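PDB 2P8T: hypothetical protein PH0730 from Pyrococcus horikoshii, which is of unknown function, although its family is tentatively linked to ATP binding and aminoacyl-tRNA ligase activity. Local coordinates for residues Y15-V20 against V182-K187; E75-L80 against F84-G89; E112-A117 against K123-L128; I135-P138 against P143-E146; I165-E170 against L176-H181. All blocks are in the same frame, centred on the assembly; numbering follows the deposited sequence.

Contact 1 (Y15-V20 against V182-K187)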
# COMPACT_ATOMS: atom_id res chain seq x y z
N TYR A 15 -13.72 -2.79 9.64
CA TYR A 15 -12.67 -2.72 8.61
C TYR A 15 -12.60 -1.31 8.04
O TYR A 15 -13.60 -0.57 8.07
CB TYR A 15 -12.87 -3.76 7.49
CG TYR A 15 -14.15 -3.62 6.66
CD1 TYR A 15 -14.23 -2.71 5.60
CD2 TYR A 15 -15.25 -4.44 6.91
CE1 TYR A 15 -15.40 -2.59 4.83
CE2 TYR A 15 -16.43 -4.33 6.14
CZ TYR A 15 -16.50 -3.41 5.12
OH TYR A 15 -17.64 -3.33 4.37
N THR A 16 -11.44 -0.95 7.50
CA THR A 16 -11.19 0.41 7.02
C THR A 16 -10.98 0.44 5.50
O THR A 16 -10.82 -0.61 4.89
CB THR A 16 -9.94 1.00 7.72
OG1 THR A 16 -8.78 0.25 7.31
CG2 THR A 16 -10.07 0.87 9.24
N VAL A 17 -10.97 1.64 4.89
CA VAL A 17 -10.64 1.77 3.46
C VAL A 17 -9.24 1.18 3.18
O VAL A 17 -9.01 0.61 2.11
CB VAL A 17 -10.77 3.24 2.96
CG1 VAL A 17 -9.73 4.15 3.60
CG2 VAL A 17 -10.69 3.33 1.45
N GLU A 18 -8.34 1.26 4.16
CA GLU A 18 -7.00 0.73 3.98
C GLU A 18 -7.06 -0.78 3.90
O GLU A 18 -6.30 -1.38 3.16
CB GLU A 18 -6.05 1.17 5.11
CG GLU A 18 -5.65 2.65 5.03
CD GLU A 18 -6.62 3.58 5.72
OE1 GLU A 18 -7.59 3.09 6.34
OE2 GLU A 18 -6.40 4.82 5.65
N ASP A 19 -7.97 -1.40 4.66
CA ASP A 19 -8.18 -2.84 4.56
C ASP A 19 -8.76 -3.21 3.19
O ASP A 19 -8.36 -4.22 2.62
CB ASP A 19 -9.11 -3.35 5.67
CG ASP A 19 -8.55 -3.13 7.07
OD1 ASP A 19 -7.34 -3.41 7.31
OD2 ASP A 19 -9.34 -2.71 7.94
N VAL A 20 -9.70 -2.42 2.69
CA VAL A 20 -10.28 -2.66 1.35
C VAL A 20 -9.15 -2.60 0.34
O VAL A 20 -8.93 -3.55 -0.42
CB VAL A 20 -11.38 -1.64 0.98
CG1 VAL A 20 -11.92 -1.88 -0.46
CG2 VAL A 20 -12.53 -1.64 2.02
N VAL A 182 -0.59 5.89 4.09
CA VAL A 182 0.13 7.03 3.49
C VAL A 182 -0.25 7.23 2.02
O VAL A 182 -0.52 8.35 1.57
CB VAL A 182 1.68 6.88 3.66
CG1 VAL A 182 2.41 8.07 3.01
CG2 VAL A 182 2.07 6.73 5.16
N ALA A 183 -0.31 6.12 1.27
CA ALA A 183 -0.76 6.13 -0.12
C ALA A 183 -2.14 6.76 -0.25
O ALA A 183 -2.39 7.64 -1.13
CB ALA A 183 -0.77 4.71 -0.65
N TYR A 184 -3.05 6.32 0.62
CA TYR A 184 -4.41 6.86 0.66
C TYR A 184 -4.46 8.37 0.94
O TYR A 184 -5.20 9.11 0.27
CB TYR A 184 -5.27 6.09 1.65
CG TYR A 184 -6.71 6.57 1.68
CD1 TYR A 184 -7.53 6.44 0.56
CD2 TYR A 184 -7.24 7.17 2.82
CE1 TYR A 184 -8.85 6.89 0.56
CE2 TYR A 184 -8.57 7.64 2.83
CZ TYR A 184 -9.35 7.49 1.70
OH TYR A 184 -10.67 7.93 1.69
N ILE A 185 -3.66 8.86 1.90
CA ILE A 185 -3.59 10.32 2.13
C ILE A 185 -3.19 11.07 0.85
O ILE A 185 -3.78 12.09 0.47
CB ILE A 185 -2.61 10.70 3.29
CG1 ILE A 185 -3.10 10.14 4.63
CG2 ILE A 185 -2.40 12.24 3.34
CD1 ILE A 185 -2.03 10.02 5.69
N LEU A 186 -2.17 10.55 0.16
CA LEU A 186 -1.63 11.23 -1.02
C LEU A 186 -2.56 11.22 -2.24
O LEU A 186 -2.52 12.14 -3.10
CB LEU A 186 -0.29 10.57 -1.42
CG LEU A 186 0.87 10.98 -0.52
CD1 LEU A 186 2.04 10.02 -0.73
CD2 LEU A 186 1.26 12.43 -0.77
N LYS A 187 -3.40 10.19 -2.32
CA LYS A 187 -4.25 9.97 -3.50
C LYS A 187 -5.76 9.94 -3.18
O LYS A 187 -6.57 9.47 -4.00
CB LYS A 187 -3.83 8.69 -4.21
CG LYS A 187 -2.53 8.83 -4.99
CD LYS A 187 -2.66 9.95 -6.05
CE LYS A 187 -1.58 9.82 -7.10
NZ LYS A 187 -1.79 10.74 -8.26
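E18 and Y184 bring the two backbones closest, their CA atoms 7.4 Å apart, where the first turn of helix 17-26 meets the last turns of helix 172-187. At that spacing the gap is spanned by side chains, chiefly the ring of Y184. Its CG stands anti to the backbone N (chi1 -177°), which extends the ring toward the other helix, across the line of V17. Methyl CG1 of V17 rests over one face of the Y184 ring in a CH-pi contact, 3.9 Å from the centroid and displaced toward the rim, while V17 CG2 comes to 4.1 Å from Y184 CE1. E18 reaches the same ring from another direction: its chain folds at chi2 (87°) and sets OE2 3.8 Å from Y184 CD2, the carboxylate nearly perpendicular to the ring. That oxygen has a stronger partner in H181, whose ND1 it hydrogen-bonds. The helix start behind V17 is fixed by a capping box: T16 N gives a bond of 2.8 Å to D19 OD2, and D19 N returns one of 3.2 Å to T16 OG1. Replacing Y184 with an alanine would probably leave V17 CG1 without its aromatic face and open a gap between the helices. The chemistry thus divides the work: dispersion and CH-pi packing join the N-terminal domain, consistent with the helix-turn-helix class of its family, to the DUF4443 region, and next to that packing the pairs E18-H181 and D19-K177, the latter a salt bridge through D19 OD1, tie helix 17-26 to helix 172-187.

Contact 2 (E75-L80 against F84-G89); sequences EIRDKL and FSEPIG
R77 grips E86 end-on, with one nitrogen for each carboxylate oxygen. NH1 of R77 reaches OE2 of E86 at 2.8 Å, and R77 NH2 reaches E86 OE1 at 2.8 Å in an almost straight bond (169°). The guanidinium and carboxylate planes are only 22° apart, nearly coplanar, which suits the two-point grip, and OE1 of E86 accepts the N-H of R77 NH2 with its syn lone pair. R77 spans the distance with a chain extended from CG to NE, whereas E86 bends at chi2 to turn its carboxylate into line. The guanidinium has further ties: NE and NH2 of R77 bond to the carbonyl oxygens of I24 and F25, so its rotation is restricted. Where the chain leaves the helix, F84 N makes a weak, bent bond of 2.9 Å to L80 O. Next to this turn the packing is apolar. Methyl CD2 of L80 meets the edge of the F84 ring, 3.9 Å from CE2, close to the ring plane. The contact therefore lies at the corner where helix 71-81 gives way to edge strand 88-92: L80 continues onto L21 and I24 of helix 17-26, and F84 lies against I100 and V102 of strand 95-102.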
# COMPACT_ATOMS: atom_id res chain seq x y z
N GLU A 75 -10.75 -4.30 -13.00
CA GLU A 75 -10.75 -2.94 -13.53
C GLU A 75 -10.37 -1.99 -12.39
O GLU A 75 -9.64 -1.02 -12.59
CB GLU A 75 -12.11 -2.53 -14.11
CG GLU A 75 -12.53 -3.27 -15.38
CD GLU A 75 -13.92 -2.88 -15.86
OE1 GLU A 75 -14.82 -2.67 -15.00
OE2 GLU A 75 -14.12 -2.78 -17.09
N ILE A 76 -10.87 -2.28 -11.20
CA ILE A 76 -10.52 -1.47 -10.03
C ILE A 76 -9.03 -1.55 -9.71
O ILE A 76 -8.39 -0.52 -9.53
CB ILE A 76 -11.37 -1.83 -8.80
CG1 ILE A 76 -12.79 -1.29 -8.99
CG2 ILE A 76 -10.76 -1.22 -7.52
CD1 ILE A 76 -13.83 -1.90 -8.00
N ARG A 77 -8.49 -2.77 -9.65
CA ARG A 77 -7.06 -2.99 -9.41
C ARG A 77 -6.18 -2.33 -10.47
O ARG A 77 -5.13 -1.75 -10.15
CB ARG A 77 -6.75 -4.48 -9.36
CG ARG A 77 -5.47 -4.80 -8.58
CD ARG A 77 -5.14 -6.29 -8.52
NE ARG A 77 -4.06 -6.51 -7.55
CZ ARG A 77 -2.77 -6.26 -7.79
NH1 ARG A 77 -2.40 -5.82 -8.98
NH2 ARG A 77 -1.85 -6.44 -6.86
N ASP A 78 -6.60 -2.42 -11.73
CA ASP A 78 -5.83 -1.80 -12.81
C ASP A 78 -5.76 -0.29 -12.62
O ASP A 78 -4.70 0.33 -12.79
CB ASP A 78 -6.39 -2.16 -14.19
CG ASP A 78 -6.17 -3.61 -14.55
OD1 ASP A 78 -5.38 -4.31 -13.87
OD2 ASP A 78 -6.77 -4.07 -15.54
N LYS A 79 -6.89 0.29 -12.25
CA LYS A 79 -6.95 1.68 -11.88
C LYS A 79 -6.02 2.02 -10.69
O LYS A 79 -5.37 3.05 -10.72
CB LYS A 79 -8.39 2.10 -11.60
CG LYS A 79 -9.25 2.21 -12.87
CD LYS A 79 -10.75 2.33 -12.55
CE LYS A 79 -11.60 2.08 -13.80
NZ LYS A 79 -11.27 3.07 -14.89
N LEU A 80 -5.95 1.15 -9.69
CA LEU A 80 -5.03 1.37 -8.55
C LEU A 80 -3.57 1.35 -8.99
O LEU A 80 -2.77 2.19 -8.55
CB LEU A 80 -5.24 0.35 -7.43
CG LEU A 80 -6.47 0.55 -6.56
CD1 LEU A 80 -6.59 -0.60 -5.55
CD2 LEU A 80 -6.40 1.90 -5.82
N PHE A 84 -0.33 3.79 -8.30
CA PHE A 84 0.60 3.15 -7.36
C PHE A 84 1.38 2.04 -8.03
O PHE A 84 0.93 1.45 -9.02
CB PHE A 84 -0.16 2.52 -6.18
CG PHE A 84 -1.08 3.47 -5.46
CD1 PHE A 84 -0.58 4.61 -4.84
CD2 PHE A 84 -2.44 3.21 -5.41
CE1 PHE A 84 -1.43 5.49 -4.19
CE2 PHE A 84 -3.29 4.05 -4.75
CZ PHE A 84 -2.79 5.21 -4.14
N SER A 85 2.55 1.73 -7.50
CA SER A 85 3.27 0.53 -7.91
C SER A 85 2.70 -0.66 -7.16
O SER A 85 1.95 -0.48 -6.20
CB SER A 85 4.76 0.68 -7.59
OG SER A 85 4.98 0.85 -6.19
N GLU A 86 3.01 -1.87 -7.60
CA GLU A 86 2.77 -3.05 -6.77
C GLU A 86 3.53 -2.90 -5.44
O GLU A 86 4.74 -2.68 -5.46
CB GLU A 86 3.26 -4.32 -7.48
CG GLU A 86 2.45 -4.73 -8.72
CD GLU A 86 1.11 -5.38 -8.39
OE1 GLU A 86 0.81 -5.62 -7.19
OE2 GLU A 86 0.35 -5.68 -9.36
N PRO A 87 2.84 -3.01 -4.27
CA PRO A 87 3.58 -2.96 -2.99
C PRO A 87 4.64 -4.06 -2.93
O PRO A 87 4.37 -5.19 -3.34
CB PRO A 87 2.48 -3.18 -1.94
CG PRO A 87 1.23 -2.67 -2.62
CD PRO A 87 1.39 -3.14 -4.06
N ILE A 88 5.83 -3.72 -2.45
CA ILE A 88 6.91 -4.71 -2.41
C ILE A 88 7.53 -4.81 -1.02
O ILE A 88 7.69 -3.81 -0.33
CB ILE A 88 7.97 -4.45 -3.52
CG1 ILE A 88 9.02 -5.57 -3.59
CG2 ILE A 88 8.62 -3.10 -3.37
CD1 ILE A 88 8.49 -6.88 -4.07
N GLY A 89 7.82 -6.04 -0.61
CA GLY A 89 8.38 -6.29 0.71
C GLY A 89 9.85 -5.92 0.73
O GLY A 89 10.61 -6.31 -0.15

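Contact 3 (E112-A117 against K123-L128)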
# COMPACT_ATOMS: atom_id res chain seq x y z
N GLU A 112 5.11 14.90 8.19
CA GLU A 112 3.69 14.75 8.50
C GLU A 112 3.20 13.36 8.12
O GLU A 112 2.50 12.69 8.89
CB GLU A 112 2.87 15.84 7.80
CG GLU A 112 3.27 17.25 8.22
CD GLU A 112 2.26 18.31 7.83
OE1 GLU A 112 1.24 17.96 7.20
OE2 GLU A 112 2.48 19.50 8.16
N LEU A 113 3.60 12.89 6.94
CA LEU A 113 3.19 11.56 6.50
C LEU A 113 3.80 10.46 7.37
O LEU A 113 3.16 9.46 7.65
CB LEU A 113 3.53 11.37 5.02
CG LEU A 113 2.82 12.32 4.04
CD1 LEU A 113 3.28 12.05 2.62
CD2 LEU A 113 1.31 12.18 4.12
N ARG A 114 5.05 10.67 7.79
CA ARG A 114 5.70 9.72 8.67
C ARG A 114 4.89 9.57 9.96
O ARG A 114 4.66 8.47 10.43
CB ARG A 114 7.11 10.16 9.02
CG ARG A 114 7.80 9.19 9.96
CD ARG A 114 9.06 9.74 10.54
NE ARG A 114 8.95 11.06 11.20
CZ ARG A 114 8.61 11.25 12.47
NH1 ARG A 114 8.28 10.22 13.23
NH2 ARG A 114 8.58 12.48 12.97
N ASP A 115 4.49 10.70 10.54
CA ASP A 115 3.73 10.73 11.79
C ASP A 115 2.40 10.00 11.63
O ASP A 115 1.98 9.25 12.52
CB ASP A 115 3.52 12.17 12.25
CG ASP A 115 4.81 12.85 12.69
OD1 ASP A 115 5.81 12.14 12.95
OD2 ASP A 115 4.83 14.11 12.78
N GLU A 116 1.74 10.22 10.49
CA GLU A 116 0.51 9.48 10.17
C GLU A 116 0.79 7.99 10.03
O GLU A 116 -0.02 7.17 10.47
CB GLU A 116 -0.19 10.03 8.91
CG GLU A 116 -0.83 11.41 9.07
CD GLU A 116 -1.72 11.52 10.31
OE1 GLU A 116 -2.67 10.72 10.44
OE2 GLU A 116 -1.44 12.40 11.16
N ALA A 117 1.94 7.62 9.45
CA ALA A 117 2.26 6.17 9.31
C ALA A 117 2.47 5.51 10.68
O ALA A 117 2.01 4.40 10.92
CB ALA A 117 3.49 5.96 8.43
N LYS A 123 6.65 1.30 12.67
CA LYS A 123 7.77 1.63 13.56
C LYS A 123 8.50 2.86 13.03
O LYS A 123 8.99 3.67 13.79
CB LYS A 123 8.72 0.44 13.71
CG LYS A 123 10.00 0.75 14.47
CD LYS A 123 10.67 -0.55 14.89
CE LYS A 123 10.02 -1.17 16.13
NZ LYS A 123 10.89 -1.08 17.36
N GLY A 124 8.54 2.99 11.71
CA GLY A 124 9.11 4.17 11.08
C GLY A 124 8.63 4.31 9.65
O GLY A 124 7.93 3.43 9.14
N ALA A 125 8.98 5.42 9.01
CA ALA A 125 8.68 5.58 7.58
C ALA A 125 9.59 6.61 6.93
O ALA A 125 10.00 7.58 7.58
CB ALA A 125 7.20 5.95 7.36
N MET A 126 9.88 6.42 5.64
CA MET A 126 10.51 7.42 4.80
C MET A 126 9.53 7.73 3.69
O MET A 126 8.86 6.83 3.19
CB MET A 126 11.81 6.86 4.17
CG MET A 126 12.97 6.70 5.13
SD MET A 126 14.33 5.75 4.31
CE MET A 126 13.92 4.09 4.72
N ILE A 127 9.39 8.98 3.31
CA ILE A 127 8.64 9.32 2.09
C ILE A 127 9.57 10.15 1.18
O ILE A 127 9.91 11.31 1.46
CB ILE A 127 7.29 10.06 2.34
CG1 ILE A 127 6.35 9.25 3.24
CG2 ILE A 127 6.53 10.21 1.01
CD1 ILE A 127 6.68 9.27 4.75
N LEU A 128 9.97 9.51 0.08
CA LEU A 128 11.06 10.00 -0.76
C LEU A 128 10.47 10.54 -2.06
O LEU A 128 9.28 10.36 -2.31
CB LEU A 128 12.04 8.87 -1.06
CG LEU A 128 12.72 8.18 0.14
CD1 LEU A 128 12.23 6.77 0.30
CD2 LEU A 128 14.23 8.21 -0.04
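L113 and A117, one helical turn apart and both turned toward the strand, are joined by a short backbone bond, A117 N to L113 O at 2.8 Å. No hydrogen bond crosses between helix and strand. R114 borders the contact with its aliphatic part, CG lying 3.6 Å from A125 O. Its chain begins extended, CG anti to its own N (chi1 179°), and then bends at chi3, which carries the guanidinium away from the strand and back along its helix. There R114 NH2 lies 2.8 Å from D115 OD1, a salt bridge of charges alone, since the oxygen sits well out of the guanidinium plane. Inward from R114 the contact is mostly apolar. A117 CB and A125 CB meet methyl to methyl at 3.9 Å. The backbones come closest at R114 and A125, whose CA atoms are 5.2 Å apart, consistent with the small side chains there. I127 fills the next position: its CD1 reaches L113 CB at 3.8 Å and lies 3.7 Å from R114 N, and the L113 and I127 side chains cross at about a right angle. L113 and A117 also lean on helix 172-187, through I185 and V182. The result is a helix followed by a strand that it covers on one face of an antiparallel sheet, segment 112-117 nearly antiparallel to 124-128 (148°), while K123 and G124, both facing W168, form a classic beta bulge where the strand enters the sheet.

Contact 4 (I135-P138 against P143-E146)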
# COMPACT_ATOMS: atom_id res chain seq x y z
N ILE A 135 15.97 7.55 -6.45
CA ILE A 135 15.13 7.76 -5.27
C ILE A 135 15.96 8.56 -4.28
O ILE A 135 17.07 8.15 -3.89
CB ILE A 135 14.65 6.41 -4.62
CG1 ILE A 135 13.82 5.57 -5.61
CG2 ILE A 135 13.77 6.68 -3.37
CD1 ILE A 135 13.60 4.12 -5.17
N VAL A 136 15.44 9.71 -3.88
CA VAL A 136 16.21 10.65 -3.06
C VAL A 136 15.39 11.17 -1.89
O VAL A 136 14.15 11.16 -1.93
CB VAL A 136 16.74 11.87 -3.88
CG1 VAL A 136 17.67 11.43 -4.99
CG2 VAL A 136 15.60 12.72 -4.44
N PHE A 137 16.09 11.62 -0.84
CA PHE A 137 15.46 12.32 0.27
C PHE A 137 15.04 13.71 -0.17
O PHE A 137 15.78 14.38 -0.89
CB PHE A 137 16.40 12.35 1.49
CG PHE A 137 16.60 10.99 2.10
CD1 PHE A 137 15.63 10.44 2.93
CD2 PHE A 137 17.73 10.24 1.80
CE1 PHE A 137 15.78 9.17 3.47
CE2 PHE A 137 17.89 8.96 2.34
CZ PHE A 137 16.91 8.44 3.20
N PRO A 138 13.83 14.13 0.20
CA PRO A 138 13.26 15.40 -0.29
C PRO A 138 13.93 16.72 0.13
O PRO A 138 13.82 17.72 -0.59
CB PRO A 138 11.80 15.34 0.19
CG PRO A 138 11.80 14.39 1.33
CD PRO A 138 12.89 13.40 1.07
N PRO A 143 20.70 10.37 -2.28
CA PRO A 143 20.06 9.10 -2.63
C PRO A 143 19.78 8.22 -1.44
O PRO A 143 20.60 8.14 -0.50
CB PRO A 143 21.09 8.43 -3.55
CG PRO A 143 21.92 9.57 -4.04
CD PRO A 143 22.06 10.44 -2.85
N LEU A 144 18.62 7.59 -1.46
CA LEU A 144 18.28 6.48 -0.58
C LEU A 144 19.34 5.36 -0.51
O LEU A 144 19.58 4.81 0.55
CB LEU A 144 16.98 5.84 -1.07
CG LEU A 144 16.50 4.56 -0.39
CD1 LEU A 144 16.16 4.84 1.09
CD2 LEU A 144 15.30 3.97 -1.14
N LYS A 145 19.92 4.99 -1.65
CA LYS A 145 20.79 3.81 -1.70
C LYS A 145 22.09 3.96 -0.88
O LYS A 145 22.77 2.96 -0.57
CB LYS A 145 21.13 3.43 -3.15
CG LYS A 145 21.96 4.47 -3.86
CD LYS A 145 22.08 4.15 -5.34
CE LYS A 145 22.29 5.41 -6.16
NZ LYS A 145 23.43 6.26 -5.72
N GLU A 146 22.42 5.19 -0.52
CA GLU A 146 23.57 5.45 0.35
C GLU A 146 23.32 4.95 1.77
O GLU A 146 24.25 4.49 2.43
CB GLU A 146 23.89 6.93 0.38
CG GLU A 146 24.37 7.47 -0.95
CD GLU A 146 25.06 8.80 -0.82
OE1 GLU A 146 24.69 9.59 0.08
OE2 GLU A 146 25.98 9.05 -1.64
O HOH W 1 18.83 5.86 -4.26
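I135 and L144 supply the central hydrogen bond, L144 N to I135 O, at 2.9 Å and fairly straight (158°), the donor tilted 29° from the carbonyl plane. The same I135 O receives a second bond from a water, also at 2.9 Å, which in turn accepts from K145 N at 3.0 Å and so stitches the following residue to the strand. A third, weaker kind of contact adds to these: P143 CA directs a C-H at I135 O from 3.4 Å. One carbonyl thus serves three successive residues of the turn, and V136 with P143 makes a single beta bridge rather than a continued ladder.

Apolar packing occurs in two places. I135 and L144 run side by side, pointing the same way, with CG2 of I135 3.8 Å from L144 CD2; the leucine's CG is anti to its own N (chi1 173°), which lays the branch along the isoleucine. CE2 of F137 comes within 3.9 Å of L144 CA, and F137 CZ lies 4.2 Å from L144 CD1.

Two polar groups meet the F137 ring: the carbonyl oxygen of P143 sits at its edge, and R142, between the two segments in sequence, makes a cation-pi contact.

In the fold, the contact folds the chain back on edge strand 134-136: I135 and L144 both touch L128 of the adjoining strand 124-131, and L144 packs onto A152 of helix 149-154.

Contact 5 (I165-E170 against L176-H181)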
# COMPACT_ATOMS: atom_id res chain seq x y z
N ILE A 165 6.95 5.70 -0.89
CA ILE A 165 6.62 5.49 0.53
C ILE A 165 7.34 4.27 0.97
O ILE A 165 7.21 3.23 0.32
CB ILE A 165 5.11 5.21 0.72
CG1 ILE A 165 4.28 6.39 0.26
CG2 ILE A 165 4.77 4.83 2.18
CD1 ILE A 165 2.83 5.98 -0.09
N ILE A 166 8.09 4.36 2.07
CA ILE A 166 8.68 3.15 2.66
C ILE A 166 8.35 3.11 4.14
O ILE A 166 8.77 3.98 4.88
CB ILE A 166 10.22 3.09 2.50
CG1 ILE A 166 10.60 3.23 1.03
CG2 ILE A 166 10.79 1.76 3.09
CD1 ILE A 166 12.05 3.49 0.76
N THR A 167 7.57 2.12 4.55
CA THR A 167 7.27 1.94 5.99
C THR A 167 7.92 0.66 6.50
O THR A 167 8.19 -0.28 5.71
CB THR A 167 5.76 1.84 6.26
OG1 THR A 167 5.22 0.69 5.60
CG2 THR A 167 5.02 3.09 5.80
N TRP A 168 8.13 0.59 7.81
CA TRP A 168 8.53 -0.68 8.43
C TRP A 168 7.87 -0.78 9.79
O TRP A 168 7.44 0.22 10.35
CB TRP A 168 10.05 -0.84 8.53
CG TRP A 168 10.75 0.21 9.32
CD1 TRP A 168 11.19 0.11 10.63
CD2 TRP A 168 11.14 1.51 8.87
NE1 TRP A 168 11.81 1.28 11.01
CE2 TRP A 168 11.79 2.16 9.95
CE3 TRP A 168 11.00 2.20 7.65
CZ2 TRP A 168 12.31 3.45 9.84
CZ3 TRP A 168 11.50 3.49 7.54
CH2 TRP A 168 12.14 4.11 8.64
N ALA A 169 7.75 -2.01 10.28
CA ALA A 169 6.94 -2.26 11.47
C ALA A 169 7.34 -3.60 12.08
O ALA A 169 8.26 -4.26 11.60
CB ALA A 169 5.46 -2.25 11.10
N GLU A 170 6.64 -3.99 13.14
CA GLU A 170 6.93 -5.25 13.82
C GLU A 170 6.50 -6.45 12.98
O GLU A 170 7.10 -7.53 13.08
CB GLU A 170 6.26 -5.30 15.20
CG GLU A 170 6.64 -4.14 16.13
CD GLU A 170 7.99 -4.29 16.83
OE1 GLU A 170 8.77 -5.22 16.49
OE2 GLU A 170 8.27 -3.47 17.73
N LEU A 176 2.36 -3.09 5.76
CA LEU A 176 1.47 -2.97 4.60
C LEU A 176 0.37 -1.96 4.87
O LEU A 176 0.14 -1.06 4.05
CB LEU A 176 0.86 -4.32 4.22
CG LEU A 176 -0.02 -4.28 2.96
CD1 LEU A 176 0.69 -3.64 1.77
CD2 LEU A 176 -0.50 -5.69 2.61
N LYS A 177 -0.30 -2.10 6.01
CA LYS A 177 -1.41 -1.24 6.38
C LYS A 177 -0.99 0.23 6.49
O LYS A 177 -1.67 1.13 5.98
CB LYS A 177 -2.05 -1.73 7.70
CG LYS A 177 -3.47 -1.19 8.01
CD LYS A 177 -4.19 -2.09 9.04
CE LYS A 177 -5.36 -1.38 9.74
NZ LYS A 177 -6.49 -1.04 8.79
N SER A 178 0.15 0.47 7.13
CA SER A 178 0.63 1.84 7.31
C SER A 178 1.07 2.46 5.98
O SER A 178 0.81 3.65 5.73
CB SER A 178 1.75 1.91 8.35
OG SER A 178 2.86 1.08 8.01
N ALA A 179 1.72 1.67 5.13
CA ALA A 179 2.11 2.18 3.79
C ALA A 179 0.87 2.56 2.97
O ALA A 179 0.82 3.61 2.32
CB ALA A 179 2.98 1.14 3.05
N ILE A 180 -0.16 1.70 3.01
CA ILE A 180 -1.41 1.98 2.30
C ILE A 180 -2.08 3.23 2.89
O ILE A 180 -2.62 4.05 2.16
CB ILE A 180 -2.34 0.74 2.26
CG1 ILE A 180 -1.70 -0.34 1.40
CG2 ILE A 180 -3.74 1.13 1.69
CD1 ILE A 180 -2.38 -1.70 1.44
N HIS A 181 -2.01 3.39 4.21
CA HIS A 181 -2.56 4.61 4.81
C HIS A 181 -1.92 5.88 4.21
O HIS A 181 -2.61 6.82 3.86
CB HIS A 181 -2.37 4.57 6.33
CG HIS A 181 -2.92 5.78 7.02
ND1 HIS A 181 -4.25 6.14 6.94
CD2 HIS A 181 -2.32 6.71 7.79
CE1 HIS A 181 -4.44 7.25 7.64
NE2 HIS A 181 -3.28 7.61 8.17
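T167 and A179 mark the closest approach of a strand-turn-helix unit, in which a helix packs on one face of an antiparallel sheet: strand segment 165-168 runs nearly antiparallel to helix segment 176-181, their axes 150° apart in direction and 7.5 Å apart at closest approach. The CA atoms of T167 and A179 are 5.6 Å apart, a spacing that the small side chain of A179 permits.

T167 shows how a single branched residue can fill such an interface. Its CB lies 3.5 Å from S178 OG. From there the two branches part. Methyl CG2 of T167 settles against the helix backbone, 3.7 Å from A179 CA, while OG1, placed between the backbone N and the carbonyl carbon (chi1 63°), reaches 3.4 Å from A179 CB. The hydroxyl is buried, and its polar need is met by the carbonyl oxygen of A175, one turn before A179 in the helix, to which OG1 hydrogen-bonds. The oxygen of S178 comes near as well, but its own strongest partner is the carbonyl oxygen of K174. A valine in place of T167 would probably lose the hydroxyl's bond to A175 O, and with it that polar tie between strand and helix.

A179 also touches I98 and I100 of the neighbouring strand 95-102, so the helix lies against more than one strand. I165, two residues before T167 and on the same face of the strand, extends the apolar surface: its CG2 lies 4.2 Å from A179 CB, and its terminal CD1 rests 3.9 Å from A179 O.

Along the chain, contact 1 joins the two ends and brackets the other four, which follow as 2, 3, 4 and 5, each made between segments close in sequence. Contacts 2 to 5 all reach the same five-stranded antiparallel sheet. Contacts 3 and 5 are nearest, with centres about 8 Å apart, their strands 124-131 and 163-168 being neighbours there; contact 4 lies at the edge strand, its centre about 25 Å from that of contact 1. Helix 172-187 serves both contact 1 and contact 5, and F84 of contact 2 packs on A183 and K187. This helix is a main link between the sheet and the N-terminal domain, helped by contact 2.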